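Local coordinates for protein PEPTIDE N-myristoyltransferase (Saccharomyces cerevisiae, PDB 1IIC) that catalyses transfer of the fourteen-carbon myristoyl group from myristoyl-CoA to the N-terminal glycine of peptide and protein substrates, at residues Y197-T202 and K310-G315; Q247-L252 and A324-K329; K335-L340 and N371-D376. One frame throughout, in Å; residues are numbered along the deposited sequence.

Interaction 1: residues Y197-T202 and K310-G315; sequences YEVDFT and KDLGIG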
loop_
_atom_site.group_PDB
_atom_site.type_symbol
_atom_site.label_atom_id
_atom_site.label_comp_id
_atom_site.label_asym_id
_atom_site.label_seq_id
_atom_site.Cartn_x
_atom_site.Cartn_y
_atom_site.Cartn_z
ATOM N N TYR A 197 6.568 7.349 22.051
ATOM C CA TYR A 197 6.217 6.925 23.393
ATOM C C TYR A 197 5.236 7.894 24.045
ATOM O O TYR A 197 4.221 7.477 24.600
ATOM C CB TYR A 197 7.470 6.812 24.247
ATOM C CG TYR A 197 7.198 6.330 25.650
ATOM C CD1 TYR A 197 6.555 5.123 25.876
ATOM C CD2 TYR A 197 7.603 7.079 26.753
ATOM C CE1 TYR A 197 6.317 4.668 27.175
ATOM C CE2 TYR A 197 7.372 6.633 28.051
ATOM C CZ TYR A 197 6.732 5.429 28.256
ATOM O OH TYR A 197 6.516 5.002 29.550
ATOM N N GLU A 198 5.535 9.187 23.971
ATOM C CA GLU A 198 4.666 10.193 24.559
ATOM C C GLU A 198 3.264 10.263 23.943
ATOM O O GLU A 198 2.319 10.675 24.616
ATOM C CB GLU A 198 5.352 11.559 24.514
ATOM C CG GLU A 198 6.223 11.812 25.746
ATOM C CD GLU A 198 7.159 13.002 25.602
ATOM O OE1 GLU A 198 6.723 14.062 25.103
ATOM O OE2 GLU A 198 8.335 12.878 26.005
ATOM N N VAL A 199 3.120 9.865 22.677
ATOM C CA VAL A 199 1.801 9.872 22.036
ATOM C C VAL A 199 1.251 8.450 22.069
ATOM O O VAL A 199 0.333 8.092 21.330
ATOM C CB VAL A 199 1.860 10.356 20.570
ATOM C CG1 VAL A 199 2.471 11.751 20.513
ATOM C CG2 VAL A 199 2.644 9.360 19.715
ATOM N N ASP A 200 1.859 7.646 22.933
ATOM C CA ASP A 200 1.471 6.264 23.158
ATOM C C ASP A 200 1.439 5.333 21.943
ATOM O O ASP A 200 0.535 4.507 21.817
ATOM C CB ASP A 200 0.118 6.237 23.872
ATOM C CG ASP A 200 -0.125 4.934 24.598
ATOM O OD1 ASP A 200 0.827 4.443 25.245
ATOM O OD2 ASP A 200 -1.264 4.411 24.537
ATOM N N PHE A 201 2.423 5.451 21.055
ATOM C CA PHE A 201 2.474 4.567 19.897
ATOM C C PHE A 201 3.457 3.413 20.077
ATOM O O PHE A 201 3.447 2.462 19.298
ATOM C CB PHE A 201 2.776 5.353 18.616
ATOM C CG PHE A 201 1.538 5.693 17.826
ATOM C CD1 PHE A 201 0.501 6.410 18.413
ATOM C CD2 PHE A 201 1.380 5.242 16.520
ATOM C CE1 PHE A 201 -0.684 6.669 17.717
ATOM C CE2 PHE A 201 0.201 5.499 15.819
ATOM C CZ PHE A 201 -0.836 6.216 16.427
ATOM N N THR A 202 4.297 3.499 21.104
ATOM C CA THR A 202 5.259 2.437 21.425
ATOM C C THR A 202 5.340 2.357 22.944
ATOM O O THR A 202 5.016 3.322 23.640
ATOM C CB THR A 202 6.694 2.725 20.884
ATOM O OG1 THR A 202 6.654 2.896 19.464
ATOM C CG2 THR A 202 7.631 1.556 21.198
ATOM N N LYS A 310 0.379 17.383 18.002
ATOM C CA LYS A 310 -0.939 17.294 17.382
ATOM C C LYS A 310 -0.871 16.585 16.034
ATOM O O LYS A 310 -1.884 16.446 15.350
ATOM C CB LYS A 310 -1.564 18.680 17.210
ATOM C CG LYS A 310 -1.868 19.380 18.530
ATOM C CD LYS A 310 -2.906 20.485 18.355
ATOM C CE LYS A 310 -2.554 21.419 17.200
ATOM N NZ LYS A 310 -1.141 21.896 17.267
ATOM N N ASP A 311 0.327 16.128 15.673
ATOM C CA ASP A 311 0.559 15.428 14.411
ATOM C C ASP A 311 1.677 14.410 14.570
ATOM O O ASP A 311 2.611 14.624 15.337
ATOM C CB ASP A 311 0.932 16.428 13.316
ATOM C CG ASP A 311 -0.239 17.306 12.912
ATOM O OD1 ASP A 311 -1.150 16.802 12.220
ATOM O OD2 ASP A 311 -0.258 18.494 13.300
ATOM N N LEU A 312 1.578 13.304 13.837
ATOM C CA LEU A 312 2.582 12.249 13.886
ATOM C C LEU A 312 3.001 11.878 12.469
ATOM O O LEU A 312 2.162 11.484 11.662
ATOM C CB LEU A 312 2.012 11.011 14.579
ATOM C CG LEU A 312 2.948 9.812 14.750
ATOM C CD1 LEU A 312 4.123 10.192 15.638
ATOM C CD2 LEU A 312 2.172 8.661 15.369
ATOM N N GLY A 313 4.294 12.009 12.179
ATOM C CA GLY A 313 4.811 11.687 10.862
ATOM C C GLY A 313 4.945 10.193 10.655
ATOM O O GLY A 313 5.531 9.480 11.470
ATOM N N ILE A 314 4.393 9.700 9.558
ATOM C CA ILE A 314 4.456 8.275 9.285
ATOM C C ILE A 314 4.927 8.018 7.863
ATOM O O ILE A 314 4.255 8.387 6.895
ATOM C CB ILE A 314 3.076 7.623 9.500
ATOM C CG1 ILE A 314 2.581 7.943 10.916
ATOM C CG2 ILE A 314 3.181 6.128 9.311
ATOM C CD1 ILE A 314 1.163 7.511 11.202
ATOM N N GLY A 315 6.101 7.405 7.746
ATOM C CA GLY A 315 6.637 7.095 6.438
ATOM C C GLY A 315 6.382 5.632 6.168
ATOM O O GLY A 315 6.486 4.822 7.088
#

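Interaction 2: residues Q247-L252 and A324-K329; sequences QSRFEL and ADFQFK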
loop_
_atom_site.group_PDB
_atom_site.type_symbol
_atom_site.label_atom_id
_atom_site.label_comp_id
_atom_site.label_asym_id
_atom_site.label_seq_id
_atom_site.Cartn_x
_atom_site.Cartn_y
_atom_site.Cartn_z
ATOM N N GLN A 247 11.859 -6.686 -9.980
ATOM C CA GLN A 247 10.467 -7.096 -9.728
ATOM C C GLN A 247 10.037 -8.424 -10.313
ATOM O O GLN A 247 9.134 -9.082 -9.777
ATOM C CB GLN A 247 9.496 -6.079 -10.321
ATOM C CG GLN A 247 8.967 -5.058 -9.385
ATOM C CD GLN A 247 7.488 -4.830 -9.608
ATOM O OE1 GLN A 247 7.016 -4.719 -10.745
ATOM N NE2 GLN A 247 6.749 -4.757 -8.525
ATOM N N SER A 248 10.627 -8.775 -11.455
ATOM C CA SER A 248 10.283 -10.002 -12.153
ATOM C C SER A 248 10.450 -11.240 -11.293
ATOM O O SER A 248 9.943 -12.300 -11.638
ATOM C CB SER A 248 11.130 -10.147 -13.424
ATOM O OG SER A 248 12.501 -10.331 -13.100
ATOM N N ARG A 249 11.151 -11.110 -10.170
ATOM C CA ARG A 249 11.362 -12.253 -9.283
ATOM C C ARG A 249 10.099 -12.595 -8.489
ATOM O O ARG A 249 9.893 -13.741 -8.097
ATOM C CB ARG A 249 12.497 -11.958 -8.301
ATOM C CG ARG A 249 12.144 -10.944 -7.216
ATOM C CD ARG A 249 13.382 -10.626 -6.394
ATOM N NE ARG A 249 14.481 -10.219 -7.270
ATOM C CZ ARG A 249 15.762 -10.249 -6.930
ATOM N NH1 ARG A 249 16.123 -10.670 -5.728
ATOM N NH2 ARG A 249 16.683 -9.860 -7.800
ATOM N N PHE A 250 9.264 -11.592 -8.246
ATOM C CA PHE A 250 8.041 -11.789 -7.476
ATOM C C PHE A 250 6.925 -12.426 -8.320
ATOM O O PHE A 250 6.962 -12.378 -9.554
ATOM C CB PHE A 250 7.597 -10.436 -6.893
ATOM C CG PHE A 250 8.663 -9.753 -6.056
ATOM C CD1 PHE A 250 9.109 -8.469 -6.377
ATOM C CD2 PHE A 250 9.235 -10.404 -4.967
ATOM C CE1 PHE A 250 10.119 -7.839 -5.623
ATOM C CE2 PHE A 250 10.236 -9.795 -4.209
ATOM C CZ PHE A 250 10.684 -8.514 -4.530
ATOM N N GLU A 251 5.941 -13.032 -7.661
ATOM C CA GLU A 251 4.845 -13.672 -8.376
ATOM C C GLU A 251 3.611 -12.790 -8.521
ATOM O O GLU A 251 2.776 -13.031 -9.394
ATOM C CB GLU A 251 4.489 -15.001 -7.700
ATOM C CG GLU A 251 5.621 -16.037 -7.772
ATOM C CD GLU A 251 5.284 -17.333 -7.064
ATOM O OE1 GLU A 251 4.522 -17.287 -6.085
ATOM O OE2 GLU A 251 5.791 -18.399 -7.468
ATOM N N LEU A 252 3.495 -11.768 -7.675
ATOM C CA LEU A 252 2.364 -10.830 -7.738
ATOM C C LEU A 252 2.914 -9.407 -7.812
ATOM O O LEU A 252 3.469 -8.892 -6.838
ATOM C CB LEU A 252 1.469 -10.958 -6.503
ATOM C CG LEU A 252 0.241 -10.037 -6.510
ATOM C CD1 LEU A 252 -0.682 -10.418 -7.668
ATOM C CD2 LEU A 252 -0.502 -10.152 -5.184
ATOM N N ALA A 324 22.218 -5.744 -6.986
ATOM C CA ALA A 324 23.126 -6.475 -6.104
ATOM C C ALA A 324 23.232 -7.981 -6.346
ATOM O O ALA A 324 24.282 -8.567 -6.092
ATOM C CB ALA A 324 22.759 -6.215 -4.645
ATOM N N ASP A 325 22.164 -8.623 -6.814
ATOM C CA ASP A 325 22.237 -10.061 -7.050
ATOM C C ASP A 325 22.019 -10.481 -8.503
ATOM O O ASP A 325 21.834 -11.670 -8.789
ATOM C CB ASP A 325 21.260 -10.817 -6.125
ATOM C CG ASP A 325 19.802 -10.719 -6.571
ATOM O OD1 ASP A 325 19.515 -10.160 -7.655
ATOM O OD2 ASP A 325 18.931 -11.224 -5.824
ATOM N N PHE A 326 22.054 -9.515 -9.418
ATOM C CA PHE A 326 21.857 -9.793 -10.844
ATOM C C PHE A 326 22.975 -10.655 -11.418
ATOM O O PHE A 326 22.930 -11.065 -12.575
ATOM C CB PHE A 326 21.805 -8.487 -11.646
ATOM C CG PHE A 326 20.499 -7.755 -11.551
ATOM C CD1 PHE A 326 20.214 -6.715 -12.437
ATOM C CD2 PHE A 326 19.550 -8.096 -10.586
ATOM C CE1 PHE A 326 19.004 -6.022 -12.365
ATOM C CE2 PHE A 326 18.335 -7.406 -10.506
ATOM C CZ PHE A 326 18.063 -6.367 -11.398
ATOM N N GLN A 327 23.985 -10.912 -10.607
ATOM C CA GLN A 327 25.129 -11.699 -11.027
ATOM C C GLN A 327 24.870 -13.194 -10.865
ATOM O O GLN A 327 25.477 -14.019 -11.544
ATOM C CB GLN A 327 26.327 -11.279 -10.185
ATOM C CG GLN A 327 27.658 -11.781 -10.634
ATOM C CD GLN A 327 28.716 -11.513 -9.584
ATOM O OE1 GLN A 327 28.722 -10.446 -8.953
ATOM N NE2 GLN A 327 29.619 -12.475 -9.387
ATOM N N PHE A 328 23.972 -13.541 -9.953
ATOM C CA PHE A 328 23.649 -14.937 -9.708
ATOM C C PHE A 328 22.375 -15.279 -10.463
ATOM O O PHE A 328 21.504 -14.430 -10.647
ATOM C CB PHE A 328 23.467 -15.176 -8.203
ATOM C CG PHE A 328 24.588 -14.618 -7.362
ATOM C CD1 PHE A 328 24.665 -13.253 -7.098
ATOM C CD2 PHE A 328 25.597 -15.449 -6.885
ATOM C CE1 PHE A 328 25.736 -12.718 -6.374
ATOM C CE2 PHE A 328 26.675 -14.923 -6.159
ATOM C CZ PHE A 328 26.743 -13.555 -5.905
ATOM N N LYS A 329 22.268 -16.523 -10.912
ATOM C CA LYS A 329 21.091 -16.944 -11.658
ATOM C C LYS A 329 19.910 -17.211 -10.738
ATOM O O LYS A 329 18.793 -16.765 -11.009
ATOM C CB LYS A 329 21.402 -18.205 -12.468
#

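Interaction 3: residues K335-L340 and N371-D376; sequences KATKAL and NTLFLD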
loop_
_atom_site.group_PDB
_atom_site.type_symbol
_atom_site.label_atom_id
_atom_site.label_comp_id
_atom_site.label_asym_id
_atom_site.label_seq_id
_atom_site.Cartn_x
_atom_site.Cartn_y
_atom_site.Cartn_z
ATOM N N LYS A 335 24.557 -17.254 -1.998
ATOM C CA LYS A 335 25.478 -16.169 -2.315
ATOM C C LYS A 335 24.712 -14.950 -2.790
ATOM O O LYS A 335 25.050 -13.816 -2.448
ATOM C CB LYS A 335 26.459 -16.588 -3.400
ATOM C CG LYS A 335 27.569 -17.450 -2.891
ATOM C CD LYS A 335 28.663 -17.610 -3.920
ATOM C CE LYS A 335 29.787 -18.497 -3.394
ATOM N NZ LYS A 335 30.255 -18.128 -2.017
ATOM N N ALA A 336 23.690 -15.190 -3.602
ATOM C CA ALA A 336 22.869 -14.105 -4.116
ATOM C C ALA A 336 22.177 -13.449 -2.921
ATOM O O ALA A 336 22.101 -12.228 -2.830
ATOM C CB ALA A 336 21.844 -14.649 -5.085
ATOM N N THR A 337 21.686 -14.275 -2.002
ATOM C CA THR A 337 21.012 -13.786 -0.808
ATOM C C THR A 337 21.939 -12.893 0.037
ATOM O O THR A 337 21.552 -11.802 0.446
ATOM C CB THR A 337 20.500 -14.973 0.042
ATOM O OG1 THR A 337 19.630 -15.782 -0.758
ATOM C CG2 THR A 337 19.740 -14.480 1.265
ATOM N N LYS A 338 23.164 -13.344 0.285
ATOM C CA LYS A 338 24.103 -12.559 1.083
ATOM C C LYS A 338 24.414 -11.207 0.432
ATOM O O LYS A 338 24.424 -10.172 1.102
ATOM C CB LYS A 338 25.409 -13.320 1.295
ATOM C CG LYS A 338 26.333 -12.620 2.269
ATOM C CD LYS A 338 27.730 -13.201 2.259
ATOM C CE LYS A 338 28.643 -12.401 3.191
ATOM N NZ LYS A 338 30.048 -12.835 3.057
ATOM N N ALA A 339 24.678 -11.217 -0.869
ATOM C CA ALA A 339 24.968 -9.979 -1.568
ATOM C C ALA A 339 23.773 -9.016 -1.508
ATOM O O ALA A 339 23.954 -7.824 -1.274
ATOM C CB ALA A 339 25.340 -10.274 -3.012
ATOM N N LEU A 340 22.561 -9.537 -1.716
ATOM C CA LEU A 340 21.332 -8.733 -1.686
ATOM C C LEU A 340 21.050 -8.177 -0.288
ATOM O O LEU A 340 20.689 -7.008 -0.134
ATOM C CB LEU A 340 20.127 -9.572 -2.126
ATOM C CG LEU A 340 18.886 -8.932 -2.793
ATOM C CD1 LEU A 340 17.634 -9.545 -2.195
ATOM C CD2 LEU A 340 18.858 -7.419 -2.643
ATOM N N ASN A 371 11.907 -7.789 1.886
ATOM C CA ASN A 371 12.007 -7.085 3.164
ATOM C C ASN A 371 12.564 -7.844 4.380
ATOM O O ASN A 371 13.291 -7.257 5.193
ATOM C CB ASN A 371 10.636 -6.468 3.516
ATOM C CG ASN A 371 10.220 -5.367 2.544
ATOM O OD1 ASN A 371 9.265 -4.628 2.793
ATOM N ND2 ASN A 371 10.931 -5.259 1.431
ATOM N N THR A 372 12.240 -9.128 4.525
ATOM C CA THR A 372 12.733 -9.888 5.681
ATOM C C THR A 372 14.258 -10.001 5.759
ATOM O O THR A 372 14.798 -10.410 6.793
ATOM C CB THR A 372 12.133 -11.317 5.744
ATOM O OG1 THR A 372 12.512 -12.054 4.573
ATOM C CG2 THR A 372 10.607 -11.251 5.858
ATOM N N LEU A 373 14.955 -9.657 4.678
ATOM C CA LEU A 373 16.413 -9.714 4.706
ATOM C C LEU A 373 16.959 -8.578 5.560
ATOM O O LEU A 373 18.053 -8.697 6.118
ATOM C CB LEU A 373 17.014 -9.614 3.292
ATOM C CG LEU A 373 16.754 -10.821 2.374
ATOM C CD1 LEU A 373 17.316 -10.580 0.985
ATOM C CD2 LEU A 373 17.357 -12.050 2.991
ATOM N N PHE A 374 16.199 -7.485 5.667
ATOM C CA PHE A 374 16.633 -6.329 6.452
ATOM C C PHE A 374 15.766 -5.931 7.651
ATOM O O PHE A 374 16.253 -5.298 8.580
ATOM C CB PHE A 374 16.800 -5.106 5.538
ATOM C CG PHE A 374 15.523 -4.649 4.873
ATOM C CD1 PHE A 374 14.553 -3.959 5.591
ATOM C CD2 PHE A 374 15.312 -4.884 3.516
ATOM C CE1 PHE A 374 13.395 -3.508 4.972
ATOM C CE2 PHE A 374 14.154 -4.435 2.882
ATOM C CZ PHE A 374 13.192 -3.742 3.614
ATOM N N LEU A 375 14.492 -6.302 7.634
ATOM C CA LEU A 375 13.577 -5.930 8.705
ATOM C C LEU A 375 14.130 -6.001 10.137
ATOM O O LEU A 375 14.191 -4.979 10.821
ATOM C CB LEU A 375 12.282 -6.746 8.578
ATOM C CG LEU A 375 10.982 -6.076 8.073
ATOM C CD1 LEU A 375 11.253 -4.811 7.290
ATOM C CD2 LEU A 375 10.185 -7.088 7.227
ATOM N N ASP A 376 14.537 -7.182 10.596
ATOM C CA ASP A 376 15.058 -7.315 11.966
ATOM C C ASP A 376 16.373 -6.576 12.231
ATOM O O ASP A 376 16.534 -5.923 13.266
ATOM C CB ASP A 376 15.250 -8.790 12.335
ATOM C CG ASP A 376 13.941 -9.556 12.391
ATOM O OD1 ASP A 376 12.974 -9.057 13.015
ATOM O OD2 ASP A 376 13.891 -10.665 11.810
#

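Interaction 1: residues Y197-T202 and K310-G315
E198 OE1 is gripped by two groups, K308 NZ in a salt bridge and Y309 OH in a hydrogen bond, and it sits one residue before V199, which together with F201 meets L312. The carboxylate thus ties the end of helix 193-198 to the residues leading into strand 311-322. The helix stops in a Schellman motif: D200 N reaches back to Y197 O at 2.9 Å, F201 N bonds to L196 O, and D200 takes the positive phi (56°) that this ending requires. The turn brings the F201 ring to L312. L312 answers with CG anti to its own backbone N (chi1 -178°), which sends CG toward F201 and V199, with the two methyls divided between them. CD2 of L312 lies 3.7 Å from the centroid of the F201 ring and 12° off its normal, a CH-pi contact almost centred on the face. All six ring carbons are therefore at similar range, the nearest being F201 CD2 at 3.7 Å from L312 CD2. The other methyl branch makes a looser touch, L312 CD1 standing 4.4 Å from V199 CG2. Around this, F78 meets the F201 ring edge-to-face and F301 of the neighbouring strand 290-303 also touches it, while K195 NZ bonds to D311 O. The contact joins the end of helix 193-198 to the start of strand 311-322 in the large mixed sheet. Between the two segments themselves there is no hydrogen bond: a methyl on an aromatic face and one loose aliphatic touch leave dispersion and burial of L312 to do the work, with directional bonds supplied by the flanking residues.

Interaction 2: residues Q247-L252 and A324-K329
Two type I beta turns, Q247-F250 and D325-F328, stand with R249 CA and F326 CA 10.9 Å apart, so the side chains have to bridge the gap. They do it with an end-on, bidentate arginine-aspartate salt bridge between two loops of the C-terminal, acetyltransferase-like half: the one running from helix 236-247 to strand 252-254, and the one between strand 311-322 and helix 334-357. R249 and D325 approach from opposite directions, and their flat groups lie almost in one plane, 8° apart. R249 NH2 gives a hydrogen bond to the syn lone pair of D325 OD1 at 2.9 Å, fairly straight with an N-H...O angle of 161°. R249 NH1 reaches D325 OD2, also at 2.9 Å and on the syn side, but it is tilted somewhat from both planes and bends more, to 151°. With each terminal nitrogen given its own oxygen, rotation of the carboxylate against the guanidinium is resisted. The rest of the arginine is held as well. Its CG sits 3.6 Å above the plane of the F250 ring, over the centre, and NE bonds to Y246 O; a bend at chi3 then turns the guanidinium toward D325. D370 adds a long, weak ion pair to NH1. On the aspartate's side, L340 of helix 334-357 packs against D325, whose carboxylate charge is probably well compensated by the arginine in this buried setting. R245 makes a cation-pi contact with F326, whereas R249 meets that ring differently, edge against edge: R249 NH2 lies 4.0 Å from F326 CE2, near the ring plane.

Interaction 3: residues K335-L340 and N371-D376
L373 reaches across to T337 and L340 on helix 334-357. Its CB is directed at the helix from the loop that joins strand 362-366 to strand 381-392. CG then lies anti to the carbonyl carbon and beside the backbone N (chi1 -68°), and from this branch point the two methyls part company. L373 CD1 meets L340 CD1 at 3.4 Å, tighter than an ordinary carbon-carbon contact; the exact distance is doubtful, since the second torsion of L340 (-137°) is off the usual positions. L373 CD2 goes to T337 CG2 at 3.8 Å. T337 and L340 are three residues apart, hence on neighbouring turns of one helix face, and each crosses L373 at about a right angle, so the forked end of one leucine serves both. With OG1 bonded to D333 O one turn back, T337 has CG2 directed at L373. Behind L373 the loop is curled up: N371 O accepts from both F374 N at 3.0 Å and L375 N at 2.9 Å, and it also lies over the centre of the F374 ring. F374 continues the packing along the same helix through L344, C345 and I348, and K341 touches L373. The helix and this loop are thus joined through L373. Carbon alone meets carbon between the two segments, with no hydrogen bond; the fit depends on methyl shape and on burial of the two leucines, while the threonine hydroxyl turns to a carbonyl just before the helix.

In the fold
Starting from the N terminus, the chain opens interaction 1 at 197-202 and interaction 2 at 247-252, before either has closed. Segment 310-315 closes the first across 107 residues and 324-329 the second across 71, so the two loops cross. Interaction 3 follows in series, closing after 30 residues. Interaction 1 ties helix 193-198 to the start of strand 311-322; interaction 2 ties the loop after helix 236-247 to the loop after that strand; interaction 3 ties helix 334-357 to the loop between strands 362-366 and 381-392. Interactions 2 and 3, their centres about 12 Å apart, touch where F328 CB packs on A336 CB at 3.6 Å; interaction 1 touches neither.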